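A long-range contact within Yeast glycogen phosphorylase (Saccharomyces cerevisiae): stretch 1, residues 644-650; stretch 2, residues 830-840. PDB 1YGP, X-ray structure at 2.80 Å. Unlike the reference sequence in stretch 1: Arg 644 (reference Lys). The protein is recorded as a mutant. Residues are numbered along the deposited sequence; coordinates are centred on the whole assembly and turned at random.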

ATOM      1  N   ARG A 644     -33.695 -38.973 -25.669  1.00 32.42           N
ATOM      2  CA  ARG A 644     -32.994 -39.768 -26.668  1.00 35.19           C
ATOM      3  C   ARG A 644     -32.525 -38.890 -27.819  1.00 35.04           C
ATOM      4  O   ARG A 644     -31.473 -39.162 -28.393  1.00 35.71           O
ATOM      5  CB  ARG A 644     -33.901 -40.867 -27.244  1.00 31.76           C
ATOM      6  N   LYS A 645     -33.282 -37.851 -28.176  1.00 36.70           N
ATOM      7  CA  LYS A 645     -32.881 -36.952 -29.246  1.00 40.27           C
ATOM      8  C   LYS A 645     -31.989 -35.791 -28.824  1.00 37.66           C
ATOM      9  O   LYS A 645     -31.118 -35.356 -29.583  1.00 35.81           O
ATOM     10  CB  LYS A 645     -34.102 -36.352 -29.941  1.00 44.50           C
ATOM     11  CG  LYS A 645     -34.497 -37.130 -31.182  1.00 49.14           C
ATOM     12  CD  LYS A 645     -35.113 -36.193 -32.222  1.00 55.89           C
ATOM     13  CE  LYS A 645     -34.164 -35.064 -32.686  1.00 61.55           C
ATOM     14  NZ  LYS A 645     -32.966 -35.537 -33.371  1.00 62.08           N
ATOM     15  N   TYR A 646     -32.224 -35.223 -27.643  1.00 35.22           N
ATOM     16  CA  TYR A 646     -31.474 -34.084 -27.150  1.00 29.87           C
ATOM     17  C   TYR A 646     -31.000 -34.524 -25.783  1.00 28.41           C
ATOM     18  O   TYR A 646     -31.708 -34.366 -24.787  1.00 30.90           O
ATOM     19  CB  TYR A 646     -32.366 -32.838 -27.015  1.00 27.83           C
ATOM     20  CG  TYR A 646     -32.988 -32.396 -28.321  1.00 31.00           C
ATOM     21  CD1 TYR A 646     -32.179 -31.831 -29.302  1.00 30.82           C
ATOM     22  CD2 TYR A 646     -34.349 -32.598 -28.560  1.00 31.83           C
ATOM     23  CE1 TYR A 646     -32.721 -31.473 -30.533  1.00 32.68           C
ATOM     24  CE2 TYR A 646     -34.898 -32.241 -29.792  1.00 32.52           C
ATOM     25  CZ  TYR A 646     -34.076 -31.681 -30.772  1.00 34.67           C
ATOM     26  OH  TYR A 646     -34.596 -31.331 -32.005  1.00 41.22           O
ATOM     27  N   PRO A 647     -29.842 -35.148 -25.653  1.00 27.84           N
ATOM     28  CA  PRO A 647     -29.394 -35.651 -24.372  1.00 29.86           C
ATOM     29  C   PRO A 647     -28.788 -34.567 -23.467  1.00 32.59           C
ATOM     30  O   PRO A 647     -28.348 -33.514 -23.934  1.00 33.12           O
ATOM     31  CB  PRO A 647     -28.444 -36.758 -24.783  1.00 27.74           C
ATOM     32  CG  PRO A 647     -28.595 -36.927 -26.281  1.00 24.29           C
ATOM     33  CD  PRO A 647     -28.943 -35.527 -26.726  1.00 25.08           C
ATOM     34  N   ARG A 648     -28.678 -34.937 -22.179  1.00 34.72           N
ATOM     35  CA  ARG A 648     -28.166 -34.150 -21.057  1.00 32.08           C
ATOM     36  C   ARG A 648     -26.833 -33.421 -21.266  1.00 30.68           C
ATOM     37  O   ARG A 648     -25.766 -34.031 -21.464  1.00 28.11           O
ATOM     38  CB  ARG A 648     -28.118 -35.123 -19.889  1.00 35.08           C
ATOM     39  CG  ARG A 648     -27.890 -34.497 -18.536  1.00 39.77           C
ATOM     40  CD  ARG A 648     -28.284 -35.458 -17.422  1.00 47.22           C
ATOM     41  NE  ARG A 648     -29.690 -35.317 -17.060  1.00 52.13           N
ATOM     42  CZ  ARG A 648     -30.623 -36.224 -17.367  1.00 53.75           C
ATOM     43  NH1 ARG A 648     -30.335 -37.348 -18.040  1.00 50.31           N
ATOM     44  NH2 ARG A 648     -31.881 -35.978 -16.996  1.00 54.58           N
ATOM     45  N   LYS A 649     -26.933 -32.093 -21.168  1.00 26.12           N
ATOM     46  CA  LYS A 649     -25.880 -31.149 -21.508  1.00 21.82           C
ATOM     47  C   LYS A 649     -25.902 -30.013 -20.492  1.00 21.42           C
ATOM     48  O   LYS A 649     -26.932 -29.747 -19.858  1.00 25.05           O
ATOM     49  CB  LYS A 649     -26.172 -30.598 -22.896  1.00 20.56           C
ATOM     50  CG  LYS A 649     -25.121 -29.876 -23.717  1.00 17.79           C
ATOM     51  CD  LYS A 649     -25.888 -29.194 -24.832  1.00 13.61           C
ATOM     52  CE  LYS A 649     -25.042 -28.761 -26.043  1.00 17.81           C
ATOM     53  NZ  LYS A 649     -24.576 -29.858 -26.885  1.00 14.83           N
ATOM     54  N   VAL A 650     -24.763 -29.348 -20.311  1.00 18.64           N
ATOM     55  CA  VAL A 650     -24.608 -28.152 -19.492  1.00 10.21           C
ATOM     56  C   VAL A 650     -23.748 -27.251 -20.364  1.00  7.47           C
ATOM     57  O   VAL A 650     -22.623 -27.621 -20.752  1.00  2.35           O
ATOM     58  CB  VAL A 650     -23.821 -28.377 -18.168  1.00 10.80           C
ATOM     59  CG1 VAL A 650     -23.693 -27.057 -17.443  1.00  4.83           C
ATOM     60  CG2 VAL A 650     -24.539 -29.297 -17.234  1.00  7.67           C
ATOM     61  N   THR A 830     -23.371 -30.505 -36.575  1.00 19.17           N
ATOM     62  CA  THR A 830     -22.196 -30.980 -35.869  1.00 18.95           C
ATOM     63  C   THR A 830     -22.582 -31.272 -34.426  1.00 20.56           C
ATOM     64  O   THR A 830     -22.056 -32.203 -33.809  1.00 19.59           O
ATOM     65  CB  THR A 830     -21.117 -29.922 -35.878  1.00 21.34           C
ATOM     66  OG1 THR A 830     -21.064 -29.340 -37.178  1.00 28.54           O
ATOM     67  CG2 THR A 830     -19.783 -30.528 -35.511  1.00 25.88           C
ATOM     68  N   HIS A 831     -23.516 -30.502 -33.845  1.00 19.02           N
ATOM     69  CA  HIS A 831     -23.897 -30.764 -32.475  1.00 18.39           C
ATOM     70  C   HIS A 831     -24.645 -32.067 -32.329  1.00 21.18           C
ATOM     71  O   HIS A 831     -24.384 -32.792 -31.362  1.00 20.28           O
ATOM     72  CB  HIS A 831     -24.723 -29.627 -31.946  1.00 14.17           C
ATOM     73  CG  HIS A 831     -23.826 -28.767 -31.070  1.00 13.43           C
ATOM     74  ND1 HIS A 831     -23.470 -27.493 -31.241  1.00 11.26           N
ATOM     75  CD2 HIS A 831     -23.225 -29.219 -29.914  1.00 10.89           C
ATOM     76  CE1 HIS A 831     -22.689 -27.156 -30.245  1.00  8.88           C
ATOM     77  NE2 HIS A 831     -22.543 -28.191 -29.455  1.00 13.08           N
ATOM     78  N   GLU A 832     -25.497 -32.398 -33.307  1.00 22.72           N
ATOM     79  CA  GLU A 832     -26.165 -33.697 -33.361  1.00 24.10           C
ATOM     80  C   GLU A 832     -25.120 -34.815 -33.335  1.00 22.20           C
ATOM     81  O   GLU A 832     -25.253 -35.771 -32.559  1.00 22.61           O
ATOM     82  CB  GLU A 832     -26.987 -33.771 -34.631  1.00 26.60           C
ATOM     83  CG  GLU A 832     -28.402 -34.196 -34.297  1.00 39.72           C
ATOM     84  CD  GLU A 832     -29.409 -33.846 -35.382  1.00 44.82           C
ATOM     85  OE1 GLU A 832     -29.871 -32.705 -35.396  1.00 50.61           O
ATOM     86  OE2 GLU A 832     -29.735 -34.711 -36.198  1.00 48.80           O
ATOM     87  N   LEU A 833     -24.049 -34.663 -34.137  1.00 18.25           N
ATOM     88  CA  LEU A 833     -22.923 -35.588 -34.120  1.00 18.28           C
ATOM     89  C   LEU A 833     -22.271 -35.724 -32.756  1.00 18.75           C
ATOM     90  O   LEU A 833     -22.192 -36.832 -32.224  1.00 16.30           O
ATOM     91  CB  LEU A 833     -21.864 -35.149 -35.117  1.00 16.81           C
ATOM     92  CG  LEU A 833     -22.129 -35.622 -36.524  1.00 19.55           C
ATOM     93  CD1 LEU A 833     -21.488 -34.717 -37.558  1.00 19.89           C
ATOM     94  CD2 LEU A 833     -21.620 -37.045 -36.601  1.00 21.29           C
ATOM     95  N   VAL A 834     -21.851 -34.605 -32.158  1.00 23.38           N
ATOM     96  CA  VAL A 834     -21.211 -34.564 -30.845  1.00 23.28           C
ATOM     97  C   VAL A 834     -22.041 -35.363 -29.851  1.00 23.82           C
ATOM     98  O   VAL A 834     -21.541 -36.300 -29.211  1.00 19.57           O
ATOM     99  CB  VAL A 834     -21.064 -33.072 -30.374  1.00 24.14           C
ATOM    100  CG1 VAL A 834     -20.668 -32.952 -28.913  1.00 27.09           C
ATOM    101  CG2 VAL A 834     -19.913 -32.436 -31.107  1.00 25.10           C
ATOM    102  N   ASP A 835     -23.331 -35.025 -29.801  1.00 23.43           N
ATOM    103  CA  ASP A 835     -24.226 -35.642 -28.861  1.00 26.58           C
ATOM    104  C   ASP A 835     -24.288 -37.146 -28.972  1.00 26.52           C
ATOM    105  O   ASP A 835     -24.251 -37.834 -27.934  1.00 28.35           O
ATOM    106  CB  ASP A 835     -25.625 -35.093 -29.031  1.00 33.35           C
ATOM    107  CG  ASP A 835     -25.858 -33.749 -28.360  1.00 38.57           C
ATOM    108  OD1 ASP A 835     -25.605 -33.621 -27.158  1.00 43.85           O
ATOM    109  OD2 ASP A 835     -26.329 -32.841 -29.042  1.00 41.95           O
ATOM    110  N   GLN A 836     -24.337 -37.663 -30.201  1.00 24.07           N
ATOM    111  CA  GLN A 836     -24.435 -39.100 -30.365  1.00 25.37           C
ATOM    112  C   GLN A 836     -23.123 -39.749 -29.987  1.00 27.30           C
ATOM    113  O   GLN A 836     -23.128 -40.720 -29.225  1.00 31.97           O
ATOM    114  CB  GLN A 836     -24.754 -39.464 -31.798  1.00 27.58           C
ATOM    115  N   GLU A 837     -22.006 -39.185 -30.457  1.00 27.19           N
ATOM    116  CA  GLU A 837     -20.657 -39.642 -30.167  1.00 24.18           C
ATOM    117  C   GLU A 837     -20.451 -39.817 -28.679  1.00 24.37           C
ATOM    118  O   GLU A 837     -20.263 -40.938 -28.222  1.00 24.41           O
ATOM    119  CB  GLU A 837     -19.663 -38.630 -30.676  1.00 25.85           C
ATOM    120  CG  GLU A 837     -19.153 -38.814 -32.082  1.00 31.56           C
ATOM    121  CD  GLU A 837     -17.984 -39.773 -32.072  1.00 34.27           C
ATOM    122  OE1 GLU A 837     -16.908 -39.365 -31.655  1.00 36.92           O
ATOM    123  OE2 GLU A 837     -18.151 -40.930 -32.455  1.00 42.04           O
ATOM    124  N   PHE A 838     -20.610 -38.737 -27.916  1.00 26.04           N
ATOM    125  CA  PHE A 838     -20.371 -38.725 -26.485  1.00 25.83           C
ATOM    126  C   PHE A 838     -21.294 -39.634 -25.695  1.00 26.25           C
ATOM    127  O   PHE A 838     -20.830 -40.435 -24.886  1.00 27.28           O
ATOM    128  CB  PHE A 838     -20.494 -37.270 -25.953  1.00 25.23           C
ATOM    129  CG  PHE A 838     -20.426 -37.124 -24.431  1.00 21.37           C
ATOM    130  CD1 PHE A 838     -19.204 -37.141 -23.774  1.00 19.50           C
ATOM    131  CD2 PHE A 838     -21.604 -36.992 -23.688  1.00 23.75           C
ATOM    132  CE1 PHE A 838     -19.172 -37.028 -22.388  1.00 21.48           C
ATOM    133  CE2 PHE A 838     -21.562 -36.880 -22.299  1.00 23.47           C
ATOM    134  CZ  PHE A 838     -20.342 -36.898 -21.644  1.00 19.50           C
ATOM    135  N   HIS A 839     -22.606 -39.518 -25.876  1.00 26.56           N
ATOM    136  CA  HIS A 839     -23.482 -40.285 -25.011  1.00 28.54           C
ATOM    137  C   HIS A 839     -23.548 -41.752 -25.413  1.00 31.19           C
ATOM    138  O   HIS A 839     -23.416 -42.646 -24.579  1.00 34.18           O
ATOM    139  CB  HIS A 839     -24.891 -39.688 -25.020  1.00 24.78           C
ATOM    140  CG  HIS A 839     -25.021 -38.314 -24.384  1.00 24.44           C
ATOM    141  ND1 HIS A 839     -25.155 -37.973 -23.109  1.00 24.16           N
ATOM    142  CD2 HIS A 839     -25.072 -37.144 -25.108  1.00 30.04           C
ATOM    143  CE1 HIS A 839     -25.295 -36.670 -23.040  1.00 26.90           C
ATOM    144  NE2 HIS A 839     -25.245 -36.178 -24.248  1.00 29.47           N
ATOM    145  N   ASN A 840     -23.646 -42.011 -26.708  1.00 33.84           N
ATOM    146  CA  ASN A 840     -23.906 -43.355 -27.147  1.00 36.90           C
ATOM    147  C   ASN A 840     -22.674 -44.145 -27.463  1.00 38.81           C
ATOM    148  O   ASN A 840     -22.737 -45.373 -27.427  1.00 42.49           O
ATOM    149  CB  ASN A 840     -24.782 -43.340 -28.366  1.00 43.22           C
ATOM    150  CG  ASN A 840     -26.088 -42.610 -28.115  1.00 50.83           C
ATOM    151  OD1 ASN A 840     -26.667 -42.608 -27.028  1.00 52.13           O
ATOM    152  ND2 ASN A 840     -26.586 -41.919 -29.130  1.00 57.96           N
TER

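Two segments far apart in sequence can pack together with no direct hydrogen bond, while several of their polar groups find partners elsewhere, and this contact in yeast glycogen phosphorylase is a compact example. Residues 830-840 form a continuous helix whose amides from Val 834 to Asn 840 each donate to a carbonyl four residues earlier: Asp 835 N donates to His 831 O at 2.9 Å, and His 839 N to Asp 835 O at 3.1 Å. Against it lies a chain in transition, leaving a helix at Tyr 646 and entering a strand at Lys 649. The backbones come nearest at Pro 647 and Asp 835, whose CA atoms are 6.8 Å apart, and no hydrogen bond crosses between the stretches.

Packing centres on Pro 647 and His 839. Pro 647 CB sits over one face of the imidazole, 3.4 Å from the centroid of the ring atoms of His 839, a CH-pi contact in which an aliphatic C-H group meets the pi cloud. The same ring turns its edge to the next residue, with His 839 CE1 3.1 Å from Arg 648 O. Meanwhile His 839 ND1 is hydrogen-bonded elsewhere in the structure, as are Arg 648 NE and NH2, on a side chain whose end leads away from the helix.

The charged link is made by Lys 649, a buried residue whose largely extended side chain brings its ammonium to the helix. Lys 649 NZ forms a long salt bridge with Asp 835 OD1, at 3.9 Å, and lies 3.4 Å from His 831 CD2. Asp 835 OD2 is almost as near to Lys 649 NZ, at 4.1 Å, and is also hydrogen-bonded elsewhere, as is His 831 NE2. Between two exposed residues, Lys 645 NZ and Glu 832 OE2 stand 4.4 Å apart, too far for a salt bridge, leaving only a looser attraction between opposite charges.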